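Local coordinates for protein (soluble lytic transglycosylase SLT70) (Escherichia coli, PDB 1QSA) that cleaves the glycosidic bonds between N-acetylmuramic acid and N-acetylglucosamine in peptidoglycan, working from chain ends and forming a 1,6-anhydro bond in the N-acetylmuramic acid, at residues A[67-72]-A[402-406]; A[456-460]-A[523-528]; A[560-564]-A[575-581]. One frame throughout, in Å; residues are numbered along the deposited sequence. Where two conformers were deposited one is given.

Interaction 1 (A[67-72]-A[402-406]); sequences TLPPAR and SEWAN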
ATOM      1  N   THR A  67     -14.851  15.346  16.838  1.00 17.43           N
ATOM      2  CA  THR A  67     -13.775  14.368  16.745  1.00 18.84           C
ATOM      3  C   THR A  67     -14.228  12.919  16.526  1.00 18.33           C
ATOM      4  O   THR A  67     -13.407  12.001  16.506  1.00 17.20           O
ATOM      5  CB  THR A  67     -12.842  14.425  17.981  1.00 19.80           C
ATOM      6  OG1 THR A  67     -13.578  14.072  19.156  1.00 18.95           O
ATOM      7  CG2 THR A  67     -12.246  15.837  18.141  1.00 20.86           C
ATOM      8  N   LEU A  68     -15.531  12.718  16.339  1.00 16.10           N
ATOM      9  CA  LEU A  68     -16.059  11.376  16.117  1.00 14.33           C
ATOM     10  C   LEU A  68     -15.888  11.034  14.626  1.00 15.35           C
ATOM     11  O   LEU A  68     -16.507  11.674  13.773  1.00 14.69           O
ATOM     12  CB  LEU A  68     -17.538  11.347  16.500  1.00 12.99           C
ATOM     13  CG  LEU A  68     -18.234   9.994  16.354  1.00 13.10           C
ATOM     14  CD1 LEU A  68     -17.690   9.018  17.396  1.00 11.66           C
ATOM     15  CD2 LEU A  68     -19.738  10.182  16.534  1.00 13.47           C
ATOM     16  N   PRO A  69     -15.078  10.004  14.295  1.00 14.58           N
ATOM     17  CA  PRO A  69     -14.904   9.678  12.875  1.00 14.24           C
ATOM     18  C   PRO A  69     -16.205   9.501  12.065  1.00 14.79           C
ATOM     19  O   PRO A  69     -16.329  10.086  10.989  1.00 15.10           O
ATOM     20  CB  PRO A  69     -14.007   8.437  12.902  1.00 15.51           C
ATOM     21  CG  PRO A  69     -13.171   8.663  14.141  1.00 15.17           C
ATOM     22  CD  PRO A  69     -14.203   9.160  15.137  1.00 14.29           C
ATOM     23  N   PRO A  70     -17.190   8.722  12.566  1.00 13.71           N
ATOM     24  CA  PRO A  70     -18.407   8.611  11.744  1.00 14.53           C
ATOM     25  C   PRO A  70     -19.236   9.903  11.603  1.00 14.88           C
ATOM     26  O   PRO A  70     -20.034  10.018  10.668  1.00 14.50           O
ATOM     27  CB  PRO A  70     -19.194   7.481  12.412  1.00 14.54           C
ATOM     28  CG  PRO A  70     -18.665   7.446  13.816  1.00 16.21           C
ATOM     29  CD  PRO A  70     -17.193   7.702  13.631  1.00 13.97           C
ATOM     30  N   ALA A  71     -19.064  10.869  12.508  1.00 12.88           N
ATOM     31  CA  ALA A  71     -19.787  12.133  12.363  1.00 14.22           C
ATOM     32  C   ALA A  71     -19.151  12.880  11.182  1.00 16.01           C
ATOM     33  O   ALA A  71     -19.833  13.571  10.426  1.00 16.42           O
ATOM     34  CB  ALA A  71     -19.705  12.973  13.634  1.00 12.75           C
ATOM     35  N   ARG A  72     -17.845  12.700  11.002  1.00 15.60           N
ATOM     36  CA  ARG A  72     -17.148  13.358   9.908  1.00 19.96           C
ATOM     37  C   ARG A  72     -17.537  12.762   8.563  1.00 18.79           C
ATOM     38  O   ARG A  72     -17.781  13.503   7.604  1.00 20.46           O
ATOM     39  CB  ARG A  72     -15.632  13.336  10.122  1.00 22.98           C
ATOM     40  CG  ARG A  72     -15.211  14.003  11.440  1.00 32.43           C
ATOM     41  CD  ARG A  72     -13.697  13.952  11.656  1.00 40.79           C
ATOM     42  NE  ARG A  72     -13.062  15.270  11.561  1.00 48.83           N
ATOM     43  CZ  ARG A  72     -12.812  15.918  10.422  1.00 52.21           C
ATOM     44  NH1 ARG A  72     -13.138  15.390   9.246  1.00 54.68           N
ATOM     45  NH2 ARG A  72     -12.230  17.108  10.462  1.00 54.31           N
ATOM     46  N   SER A 402      -9.393   4.525  13.574  1.00 12.90           N
ATOM     47  CA  SER A 402      -9.890   5.806  13.068  1.00 12.91           C
ATOM     48  C   SER A 402      -9.875   6.877  14.151  1.00 12.70           C
ATOM     49  O   SER A 402      -9.551   8.037  13.881  1.00 12.85           O
ATOM     50  CB  SER A 402     -11.297   5.643  12.501  1.00 13.84           C
ATOM     51  OG  SER A 402     -11.263   4.706  11.443  1.00 15.97           O
ATOM     52  N   GLU A 403     -10.283   6.506  15.364  1.00 11.81           N
ATOM     53  CA  GLU A 403     -10.254   7.456  16.477  1.00 11.83           C
ATOM     54  C   GLU A 403      -8.812   7.831  16.813  1.00 12.23           C
ATOM     55  O   GLU A 403      -8.500   9.002  17.014  1.00 12.20           O
ATOM     56  CB  GLU A 403     -10.901   6.860  17.726  1.00 12.55           C
ATOM     57  CG  GLU A 403     -12.402   6.688  17.635  1.00 11.32           C
ATOM     58  CD  GLU A 403     -13.218   7.887  18.122  1.00 12.24           C
ATOM     59  OE1 GLU A 403     -12.685   9.010  18.307  1.00 11.88           O
ATOM     60  OE2 GLU A 403     -14.436   7.687  18.301  1.00 12.81           O
ATOM     61  N   TRP A 404      -7.940   6.823  16.881  1.00 12.77           N
ATOM     62  CA  TRP A 404      -6.535   7.042  17.212  1.00 11.47           C
ATOM     63  C   TRP A 404      -5.882   7.957  16.178  1.00 12.05           C
ATOM     64  O   TRP A 404      -5.068   8.822  16.528  1.00 12.16           O
ATOM     65  CB  TRP A 404      -5.801   5.700  17.282  1.00 11.29           C
ATOM     66  CG  TRP A 404      -4.429   5.754  17.894  1.00 11.07           C
ATOM     67  CD1 TRP A 404      -3.243   5.495  17.270  1.00 13.60           C
ATOM     68  CD2 TRP A 404      -4.111   5.975  19.279  1.00 11.93           C
ATOM     69  NE1 TRP A 404      -2.205   5.527  18.181  1.00 12.30           N
ATOM     70  CE2 TRP A 404      -2.708   5.819  19.421  1.00 12.60           C
ATOM     71  CE3 TRP A 404      -4.877   6.273  20.415  1.00 12.03           C
ATOM     72  CZ2 TRP A 404      -2.056   5.950  20.657  1.00 11.95           C
ATOM     73  CZ3 TRP A 404      -4.230   6.401  21.644  1.00 13.71           C
ATOM     74  CH2 TRP A 404      -2.832   6.240  21.753  1.00 13.03           C
ATOM     75  N   ALA A 405      -6.268   7.781  14.916  1.00 11.15           N
ATOM     76  CA  ALA A 405      -5.715   8.574  13.824  1.00 13.27           C
ATOM     77  C   ALA A 405      -5.956  10.058  14.074  1.00 13.90           C
ATOM     78  O   ALA A 405      -5.069  10.875  13.849  1.00 15.50           O
ATOM     79  CB  ALA A 405      -6.326   8.147  12.491  1.00 12.82           C
ATOM     80  N   ASN A 406      -7.152  10.402  14.554  1.00 15.40           N
ATOM     81  CA  ASN A 406      -7.482  11.798  14.856  1.00 16.54           C
ATOM     82  C   ASN A 406      -6.688  12.303  16.046  1.00 16.40           C
ATOM     83  O   ASN A 406      -6.251  13.445  16.064  1.00 18.05           O
ATOM     84  CB  ASN A 406      -8.968  11.946  15.201  1.00 18.83           C
ATOM     85  CG  ASN A 406      -9.859  11.889  13.997  1.00 24.17           C
ATOM     86  OD1 ASN A 406      -9.393  11.946  12.862  1.00 27.75           O
ATOM     87  ND2 ASN A 406     -11.168  11.809  14.236  1.00 27.67           N
TER
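The ring of Pro-69, at the start of helix 69-84, presses on Ser-402, Glu-403 and Asn-406 of helix 397-408. Packing is tightest at the ring's CD, where Pro-69 CD lies 3.4 Å from Glu-403 CD and the two side chains cross at about a right angle. A bend at the second torsion of Glu-403 (chi2 -90°) turns the carboxylate toward the proline, and Glu-403 OE2 also touches Leu-68 CD1 at 3.6 Å. Both oxygens of this buried carboxylate have hydrogen-bond partners outside the two segments; OE2 pairs with Arg-387 and is hydrogen-bonded to Tyr-40. Elsewhere on the ring, Pro-69 CG sits 3.7 Å from Ser-402 O. The one direct hydrogen bond runs from Asn-406 ND2 to Thr-67 O (3.2 Å), with the acceptor near the amide plane but the donor 50° above the carbonyl plane. The exposed side is looser: Arg-72 CD comes no nearer than 4.2 Å to Asn-406 ND2. Joining segments whose nearest ends are 330 residues apart, the contact helps close the alpha-superhelical ring. Around it, Leu-68 packs on helices 38-48 and 55-64, Glu-403 on helix 383-393 and Trp-404 on helix 429-438.

Interaction 2 (A[456-460]-A[523-528]); sequences LFKRY and PETNIN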
ATOM      1  N   LEU A 456       0.735 -16.508  22.835  1.00 12.33           N
ATOM      2  CA  LEU A 456       0.203 -17.265  21.709  1.00 12.34           C
ATOM      3  C   LEU A 456       1.305 -17.651  20.727  1.00 11.73           C
ATOM      4  O   LEU A 456       1.338 -18.786  20.259  1.00 11.89           O
ATOM      5  CB  LEU A 456      -0.903 -16.494  20.985  1.00 12.59           C
ATOM      6  CG  LEU A 456      -2.250 -16.425  21.720  1.00 13.58           C
ATOM      7  CD1 LEU A 456      -3.176 -15.429  21.034  1.00 13.60           C
ATOM      8  CD2 LEU A 456      -2.875 -17.819  21.755  1.00 14.86           C
ATOM      9  N   PHE A 457       2.186 -16.712  20.392  1.00 10.60           N
ATOM     10  CA  PHE A 457       3.278 -17.039  19.469  1.00 10.71           C
ATOM     11  C   PHE A 457       4.207 -18.095  20.054  1.00 12.76           C
ATOM     12  O   PHE A 457       4.646 -18.989  19.338  1.00 12.58           O
ATOM     13  CB  PHE A 457       4.061 -15.793  19.032  1.00 10.68           C
ATOM     14  CG  PHE A 457       3.376 -15.004  17.944  1.00 10.09           C
ATOM     15  CD1 PHE A 457       3.375 -15.473  16.622  1.00 10.50           C
ATOM     16  CD2 PHE A 457       2.722 -13.817  18.236  1.00 10.91           C
ATOM     17  CE1 PHE A 457       2.719 -14.754  15.599  1.00 10.46           C
ATOM     18  CE2 PHE A 457       2.071 -13.096  17.237  1.00 12.90           C
ATOM     19  CZ  PHE A 457       2.069 -13.567  15.913  1.00 12.24           C
ATOM     20  N   LYS A 458       4.440 -18.042  21.365  1.00 13.83           N
ATOM     21  CA  LYS A 458       5.289 -19.025  22.020  1.00 15.80           C
ATOM     22  C   LYS A 458       4.633 -20.395  21.902  1.00 14.90           C
ATOM     23  O   LYS A 458       5.245 -21.352  21.428  1.00 16.06           O
ATOM     24  CB  LYS A 458       5.503 -18.669  23.501  1.00 18.33           C
ATOM     25  CG  LYS A 458       6.445 -19.638  24.218  1.00 20.27           C
ATOM     26  CD  LYS A 458       6.625 -19.265  25.679  1.00 27.85           C
ATOM     27  CE  LYS A 458       7.625 -20.196  26.367  1.00 31.46           C
ATOM     28  NZ  LYS A 458       7.620 -20.005  27.860  1.00 34.15           N
ATOM     29  N   ARG A 459       3.358 -20.468  22.277  1.00 14.95           N
ATOM     30  CA  ARG A 459       2.613 -21.715  22.223  1.00 16.10           C
ATOM     31  C   ARG A 459       2.562 -22.333  20.828  1.00 14.70           C
ATOM     32  O   ARG A 459       2.767 -23.537  20.678  1.00 14.96           O
ATOM     33  CB  ARG A 459       1.185 -21.496  22.735  1.00 18.67           C
ATOM     34  CG  ARG A 459       0.320 -22.752  22.765  1.00 23.07           C
ATOM     35  CD  ARG A 459      -1.139 -22.435  23.062  1.00 28.80           C
ATOM     36  NE  ARG A 459      -1.289 -21.473  24.151  1.00 30.61           N
ATOM     37  CZ  ARG A 459      -2.406 -20.793  24.402  1.00 33.67           C
ATOM     38  NH1 ARG A 459      -3.488 -20.983  23.659  1.00 32.70           N
ATOM     39  NH2 ARG A 459      -2.447 -19.932  25.409  1.00 34.40           N
ATOM     40  N   TYR A 460       2.326 -21.501  19.812  1.00 11.68           N
ATOM     41  CA  TYR A 460       2.209 -21.984  18.440  1.00 11.20           C
ATOM     42  C   TYR A 460       3.497 -22.176  17.660  1.00 10.63           C
ATOM     43  O   TYR A 460       3.454 -22.562  16.493  1.00 12.88           O
ATOM     44  CB  TYR A 460       1.182 -21.162  17.659  1.00 11.53           C
ATOM     45  CG  TYR A 460      -0.230 -21.492  18.083  1.00 12.68           C
ATOM     46  CD1 TYR A 460      -0.876 -22.610  17.570  1.00 12.55           C
ATOM     47  CD2 TYR A 460      -0.900 -20.728  19.046  1.00 13.56           C
ATOM     48  CE1 TYR A 460      -2.152 -22.964  18.001  1.00 14.01           C
ATOM     49  CE2 TYR A 460      -2.190 -21.085  19.492  1.00 13.06           C
ATOM     50  CZ  TYR A 460      -2.797 -22.208  18.954  1.00 15.38           C
ATOM     51  OH  TYR A 460      -4.052 -22.599  19.353  1.00 16.24           O
ATOM     52  N   PRO A 523      -7.330 -13.592  16.884  1.00 12.47           N
ATOM     53  CA  PRO A 523      -5.871 -13.746  17.018  1.00 12.62           C
ATOM     54  C   PRO A 523      -5.327 -15.182  17.101  1.00 11.62           C
ATOM     55  O   PRO A 523      -4.448 -15.557  16.322  1.00 11.25           O
ATOM     56  CB  PRO A 523      -5.560 -12.938  18.277  1.00 12.96           C
ATOM     57  CG  PRO A 523      -6.576 -11.822  18.219  1.00 14.83           C
ATOM     58  CD  PRO A 523      -7.838 -12.560  17.812  1.00 13.78           C
ATOM     59  N   GLU A 524      -5.836 -15.983  18.034  1.00 11.38           N
ATOM     60  CA  GLU A 524      -5.359 -17.354  18.165  1.00 11.04           C
ATOM     61  C   GLU A 524      -5.550 -18.196  16.900  1.00 11.40           C
ATOM     62  O   GLU A 524      -4.638 -18.910  16.491  1.00 11.45           O
ATOM     63  CB  GLU A 524      -6.005 -18.044  19.373  1.00 12.70           C
ATOM     64  CG  GLU A 524      -5.496 -19.474  19.563  1.00 14.40           C
ATOM     65  CD  GLU A 524      -5.765 -20.037  20.960  1.00 19.49           C
ATOM     66  OE1 GLU A 524      -6.442 -19.372  21.775  1.00 20.05           O
ATOM     67  OE2 GLU A 524      -5.276 -21.149  21.253  1.00 16.66           O
ATOM     68  N   THR A 525      -6.725 -18.110  16.285  1.00 10.96           N
ATOM     69  CA  THR A 525      -6.997 -18.872  15.065  1.00 11.18           C
ATOM     70  C   THR A 525      -6.000 -18.456  13.976  1.00 11.48           C
ATOM     71  O   THR A 525      -5.413 -19.310  13.306  1.00 12.59           O
ATOM     72  CB  THR A 525      -8.439 -18.611  14.549  1.00 12.73           C
ATOM     73  OG1 THR A 525      -9.379 -18.946  15.579  1.00 14.81           O
ATOM     74  CG2 THR A 525      -8.733 -19.455  13.313  1.00 12.64           C
ATOM     75  N   ASN A 526      -5.806 -17.145  13.837  1.00 10.80           N
ATOM     76  CA  ASN A 526      -4.915 -16.597  12.825  1.00  9.51           C
ATOM     77  C   ASN A 526      -3.470 -17.071  13.064  1.00  9.71           C
ATOM     78  O   ASN A 526      -2.809 -17.564  12.154  1.00 10.83           O
ATOM     79  CB  ASN A 526      -5.001 -15.063  12.832  1.00  7.78           C
ATOM     80  CG  ASN A 526      -4.347 -14.454  11.626  1.00 11.05           C
ATOM     81  OD1 ASN A 526      -3.126 -14.335  11.569  1.00 11.45           O
ATOM     82  ND2 ASN A 526      -5.154 -14.081  10.634  1.00 10.39           N
ATOM     83  N   ILE A 527      -3.006 -16.973  14.304  1.00 10.59           N
ATOM     84  CA  ILE A 527      -1.652 -17.409  14.650  1.00 10.38           C
ATOM     85  C   ILE A 527      -1.484 -18.919  14.431  1.00 10.42           C
ATOM     86  O   ILE A 527      -0.463 -19.364  13.935  1.00 10.36           O
ATOM     87  CB  ILE A 527      -1.288 -16.979  16.106  1.00 10.83           C
ATOM     88  CG1 ILE A 527      -1.132 -15.455  16.157  1.00 11.33           C
ATOM     89  CG2 ILE A 527       0.010 -17.636  16.573  1.00 11.42           C
ATOM     90  CD1 ILE A 527      -1.120 -14.869  17.575  1.00 12.82           C
ATOM     91  N   ASN A 528      -2.512 -19.693  14.753  1.00 10.40           N
ATOM     92  CA  ASN A 528      -2.485 -21.148  14.558  1.00 10.48           C
ATOM     93  C   ASN A 528      -2.282 -21.483  13.061  1.00 10.96           C
ATOM     94  O   ASN A 528      -1.296 -22.140  12.673  1.00 10.65           O
ATOM     95  CB  ASN A 528      -3.820 -21.720  15.066  1.00 11.32           C
ATOM     96  CG  ASN A 528      -3.903 -23.245  14.970  1.00 12.84           C
ATOM     97  OD1 ASN A 528      -2.904 -23.930  14.752  1.00 15.28           O
ATOM     98  ND2 ASN A 528      -5.110 -23.777  15.133  1.00 14.85           N
TER
HETATM   99  O   HOH W   1      -5.530 -18.996  24.529  1.00 47.43           O
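Helix segments 456-460 and 523-528 run in broadly the same direction, crossing at -37° with axes 9.9 Å apart, and Tyr-460 and Asn-528 have the nearest CA atoms. Ile-527 points into the interface: its CD1 lies over one face of the Phe-457 ring, 3.9 Å from the ring centroid, and 3.8 Å from Leu-456 CB, while its CG2 reaches Tyr-460 CB. Phe-457 also packs on helix 468-479; the apolar layer lies within the largely helical, lysozyme-like SLT domain, the Phe-457 side chain about 9 Å from that of Glu-478, the predicted active-site residue. Beside this apolar layer, Glu-524 carries CG anti to its backbone N (chi1 -178°), and its extended chain brings OE2 to two donors. Tyr-460 OH gives a short hydrogen bond to the anti lone pair of Glu-524 OE2 (2.7 Å). Arg-459 NH1 forms a salt bridge to the same oxygen at 3.0 Å, with guanidinium and carboxylate planes 68° apart. A water accepts from Arg-459 NH1 and donates to Glu-524 OE1, giving the charged pair a second link. Leu-456 CD2 lies over one face of this carboxylate, 3.7 Å from Glu-524 CD, and Asn-528 CA covers one face of the Tyr-460 ring.

Interaction 3 (A[560-564]-A[575-581]); sequences RTWLG and FVESIPF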
ATOM      1  N   ARG A 560      11.003 -20.913  -6.247  1.00 11.38           N
ATOM      2  CA  ARG A 560      11.692 -21.967  -7.007  1.00 12.04           C
ATOM      3  C   ARG A 560      12.278 -21.392  -8.302  1.00 11.78           C
ATOM      4  O   ARG A 560      13.426 -21.670  -8.654  1.00 12.01           O
ATOM      5  CB  ARG A 560      10.727 -23.106  -7.336  0.77 13.04           C
ATOM      6  CG  ARG A 560      10.367 -23.962  -6.136  0.77 15.01           C
ATOM      7  CD  ARG A 560       9.612 -25.220  -6.562  0.77 18.66           C
ATOM      8  NE  ARG A 560       8.236 -24.961  -6.995  0.77 20.76           N
ATOM      9  CZ  ARG A 560       7.180 -24.960  -6.177  0.77 19.25           C
ATOM     10  NH1 ARG A 560       7.338 -25.141  -4.879  0.77 19.66           N
ATOM     11  NH2 ARG A 560       5.969 -24.729  -6.651  0.77 21.17           N
ATOM     12  N   THR A 561      11.482 -20.592  -9.005  1.00 11.14           N
ATOM     13  CA  THR A 561      11.930 -19.940 -10.240  1.00 12.24           C
ATOM     14  C   THR A 561      13.148 -19.044  -9.981  1.00 11.63           C
ATOM     15  O   THR A 561      14.152 -19.108 -10.691  1.00 11.96           O
ATOM     16  CB  THR A 561      10.785 -19.108 -10.859  1.00 13.17           C
ATOM     17  OG1 THR A 561       9.747 -20.000 -11.276  1.00 15.65           O
ATOM     18  CG2 THR A 561      11.263 -18.299 -12.058  1.00 13.71           C
ATOM     19  N   TRP A 562      13.065 -18.206  -8.955  1.00 10.76           N
ATOM     20  CA  TRP A 562      14.175 -17.331  -8.622  1.00 11.29           C
ATOM     21  C   TRP A 562      15.457 -18.099  -8.295  1.00 11.70           C
ATOM     22  O   TRP A 562      16.547 -17.720  -8.735  1.00 10.98           O
ATOM     23  CB  TRP A 562      13.771 -16.423  -7.464  1.00 11.58           C
ATOM     24  CG  TRP A 562      12.653 -15.491  -7.847  1.00 12.04           C
ATOM     25  CD1 TRP A 562      12.259 -15.156  -9.119  1.00 12.06           C
ATOM     26  CD2 TRP A 562      11.772 -14.795  -6.954  1.00 11.05           C
ATOM     27  NE1 TRP A 562      11.187 -14.291  -9.069  1.00 13.56           N
ATOM     28  CE2 TRP A 562      10.863 -14.058  -7.755  1.00 12.22           C
ATOM     29  CE3 TRP A 562      11.656 -14.720  -5.553  1.00 10.77           C
ATOM     30  CZ2 TRP A 562       9.849 -13.262  -7.203  1.00 12.42           C
ATOM     31  CZ3 TRP A 562      10.638 -13.917  -5.004  1.00 10.57           C
ATOM     32  CH2 TRP A 562       9.754 -13.203  -5.834  1.00 12.45           C
ATOM     33  N   LEU A 563      15.317 -19.213  -7.577  1.00 10.82           N
ATOM     34  CA  LEU A 563      16.480 -20.024  -7.231  1.00 10.74           C
ATOM     35  C   LEU A 563      17.057 -20.711  -8.469  1.00 11.14           C
ATOM     36  O   LEU A 563      18.269 -20.889  -8.577  1.00 11.59           O
ATOM     37  CB  LEU A 563      16.130 -21.033  -6.134  1.00 11.49           C
ATOM     38  CG  LEU A 563      16.144 -20.427  -4.726  1.00 10.36           C
ATOM     39  CD1 LEU A 563      15.490 -21.381  -3.716  1.00 11.73           C
ATOM     40  CD2 LEU A 563      17.596 -20.112  -4.341  1.00 11.54           C
ATOM     41  N   GLY A 564      16.183 -21.029  -9.425  1.00 11.68           N
ATOM     42  CA  GLY A 564      16.624 -21.645 -10.671  1.00 13.22           C
ATOM     43  C   GLY A 564      17.400 -20.627 -11.502  1.00 14.10           C
ATOM     44  O   GLY A 564      18.317 -20.993 -12.246  1.00 14.22           O
ATOM     45  N   PHE A 575      21.138 -12.437  -3.451  1.00  9.32           N
ATOM     46  CA  PHE A 575      19.852 -13.081  -3.734  1.00  8.93           C
ATOM     47  C   PHE A 575      18.684 -12.165  -3.292  1.00  9.19           C
ATOM     48  O   PHE A 575      17.749 -11.950  -4.046  1.00 10.67           O
ATOM     49  CB  PHE A 575      19.743 -14.449  -3.070  1.00 10.72           C
ATOM     50  CG  PHE A 575      18.489 -15.181  -3.435  1.00 10.74           C
ATOM     51  CD1 PHE A 575      18.414 -15.926  -4.612  1.00 12.11           C
ATOM     52  CD2 PHE A 575      17.347 -15.057  -2.648  1.00  9.75           C
ATOM     53  CE1 PHE A 575      17.205 -16.528  -4.993  1.00 13.78           C
ATOM     54  CE2 PHE A 575      16.142 -15.650  -3.017  1.00 12.27           C
ATOM     55  CZ  PHE A 575      16.080 -16.385  -4.197  1.00 10.93           C
ATOM     56  N   VAL A 576      18.780 -11.581  -2.100  1.00  8.66           N
ATOM     57  CA  VAL A 576      17.723 -10.681  -1.620  1.00  8.61           C
ATOM     58  C   VAL A 576      17.586  -9.456  -2.534  1.00  8.41           C
ATOM     59  O   VAL A 576      16.484  -9.117  -2.985  1.00  9.93           O
ATOM     60  CB  VAL A 576      18.021 -10.187  -0.179  1.00  9.44           C
ATOM     61  CG1 VAL A 576      17.036  -9.056   0.234  1.00  8.74           C
ATOM     62  CG2 VAL A 576      17.909 -11.346   0.799  1.00 10.03           C
ATOM     63  N   GLU A 577      18.715  -8.826  -2.854  1.00  9.36           N
ATOM     64  CA  GLU A 577      18.693  -7.618  -3.669  1.00  9.26           C
ATOM     65  C   GLU A 577      18.226  -7.830  -5.104  1.00  9.93           C
ATOM     66  O   GLU A 577      17.651  -6.923  -5.711  1.00 11.80           O
ATOM     67  CB  GLU A 577      20.068  -6.934  -3.663  1.00  8.86           C
ATOM     68  CG  GLU A 577      20.011  -5.517  -4.227  1.00 10.45           C
ATOM     69  CD  GLU A 577      19.021  -4.645  -3.475  1.00 10.06           C
ATOM     70  OE1 GLU A 577      19.103  -4.579  -2.243  1.00 11.58           O
ATOM     71  OE2 GLU A 577      18.142  -4.031  -4.102  1.00 12.87           O
ATOM     72  N   SER A 578      18.471  -9.025  -5.642  1.00 10.49           N
ATOM     73  CA  SER A 578      18.099  -9.340  -7.016  1.00 11.17           C
ATOM     74  C   SER A 578      16.689  -9.904  -7.199  1.00 11.07           C
ATOM     75  O   SER A 578      16.264 -10.163  -8.329  1.00 12.81           O
ATOM     76  CB  SER A 578      19.144 -10.260  -7.673  1.00 12.02           C
ATOM     77  OG  SER A 578      19.250 -11.493  -6.991  1.00 11.46           O
ATOM     78  N   ILE A 579      15.958 -10.105  -6.107  1.00 11.15           N
ATOM     79  CA  ILE A 579      14.566 -10.576  -6.217  1.00 11.75           C
ATOM     80  C   ILE A 579      13.889  -9.572  -7.172  1.00 11.26           C
ATOM     81  O   ILE A 579      13.893  -8.369  -6.931  1.00 13.43           O
ATOM     82  CB  ILE A 579      13.883 -10.582  -4.843  1.00 11.17           C
ATOM     83  CG1 ILE A 579      14.400 -11.788  -4.035  1.00 10.00           C
ATOM     84  CG2 ILE A 579      12.359 -10.641  -5.009  1.00 10.46           C
ATOM     85  CD1 ILE A 579      13.950 -11.820  -2.559  1.00 11.16           C
ATOM     86  N   PRO A 580      13.328 -10.066  -8.284  1.00 14.33           N
ATOM     87  CA  PRO A 580      12.692  -9.187  -9.274  1.00 15.77           C
ATOM     88  C   PRO A 580      11.406  -8.450  -8.940  1.00 15.73           C
ATOM     89  O   PRO A 580      11.079  -7.481  -9.618  1.00 17.07           O
ATOM     90  CB  PRO A 580      12.553 -10.084 -10.502  1.00 16.99           C
ATOM     91  CG  PRO A 580      12.386 -11.437  -9.927  1.00 16.76           C
ATOM     92  CD  PRO A 580      13.322 -11.474  -8.727  1.00 16.76           C
ATOM     93  N   PHE A 581      10.664  -8.920  -7.941  1.00 14.33           N
ATOM     94  CA  PHE A 581       9.431  -8.257  -7.526  1.00 13.98           C
ATOM     95  C   PHE A 581       9.811  -7.261  -6.436  1.00 14.03           C
ATOM     96  O   PHE A 581      10.252  -7.670  -5.361  1.00 13.32           O
ATOM     97  CB  PHE A 581       8.440  -9.253  -6.918  1.00 13.25           C
ATOM     98  CG  PHE A 581       7.826 -10.204  -7.900  1.00 15.05           C
ATOM     99  CD1 PHE A 581       8.172 -10.182  -9.252  1.00 16.87           C
ATOM    100  CD2 PHE A 581       6.891 -11.140  -7.454  1.00 16.29           C
ATOM    101  CE1 PHE A 581       7.593 -11.092 -10.148  1.00 16.66           C
ATOM    102  CE2 PHE A 581       6.313 -12.046  -8.327  1.00 16.94           C
ATOM    103  CZ  PHE A 581       6.665 -12.019  -9.681  1.00 18.11           C
TER
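Trp-562 holds CG anti to its carbonyl carbon (chi1 -65°), which sends the indole across to residues 579-581, whereas Phe-575, with CG anti to the backbone N (chi1 -175°), reaches back to Leu-563 and the root of the tryptophan. One face of the indole is covered by two neighbours in sequence. Ile-579 CG2 makes a CH-pi contact with the six-membered ring, 4.0 Å from its centroid, and Pro-580 CD does the same over the five-membered ring at 3.7 Å. The proline is close, with Pro-580 CG 3.2 Å from Trp-562 NE1. The edge of the indole is used as well: Trp-562 CZ2 points at the face of Phe-581, 3.6 Å from Phe-581 CD2, in a T-shaped pair whose planes stand at 87°. At the other end, Phe-575 CZ lies 4.0 Å from Trp-562 CB, and Phe-575 CE1 is 3.7 Å from Leu-563 CD2. Replacing Trp-562 with an alanine would probably open a gap beneath Ile-579 and Pro-580 and leave the Phe-581 face without its edge partner. No hydrogen bond crosses the contact. Phe-575 continues the aromatic packing by meeting Phe-547 edge-to-face, and Ile-579 packs on Thr-584 of helix 582-601. Trp-562 of helix 556-566 thus packs against the end of helix 572-578 and the turn that follows it into helix 582-601, in the largely helical C-terminal part of the chain.

The three contacts lie in series along the chain and do not touch one another. Interaction 1 joins the N-terminal part of the superhelix to the L domain, whereas interactions 2 and 3 belong to the C-terminal part of the chain. Interaction 2 is the one near the predicted active site, the Phe-457 side chain being about 9 Å from that of Glu-478; interactions 1 and 3 lie away from it. Interactions 1 and 2 have centres 31 Å apart and nearest atoms about 17 Å apart. Interactions 2 and 3 have centres 30 Å and nearest atoms about 20 Å apart. Interactions 1 and 3, with centres 42 Å apart, lie on opposite sides of the chain's centre.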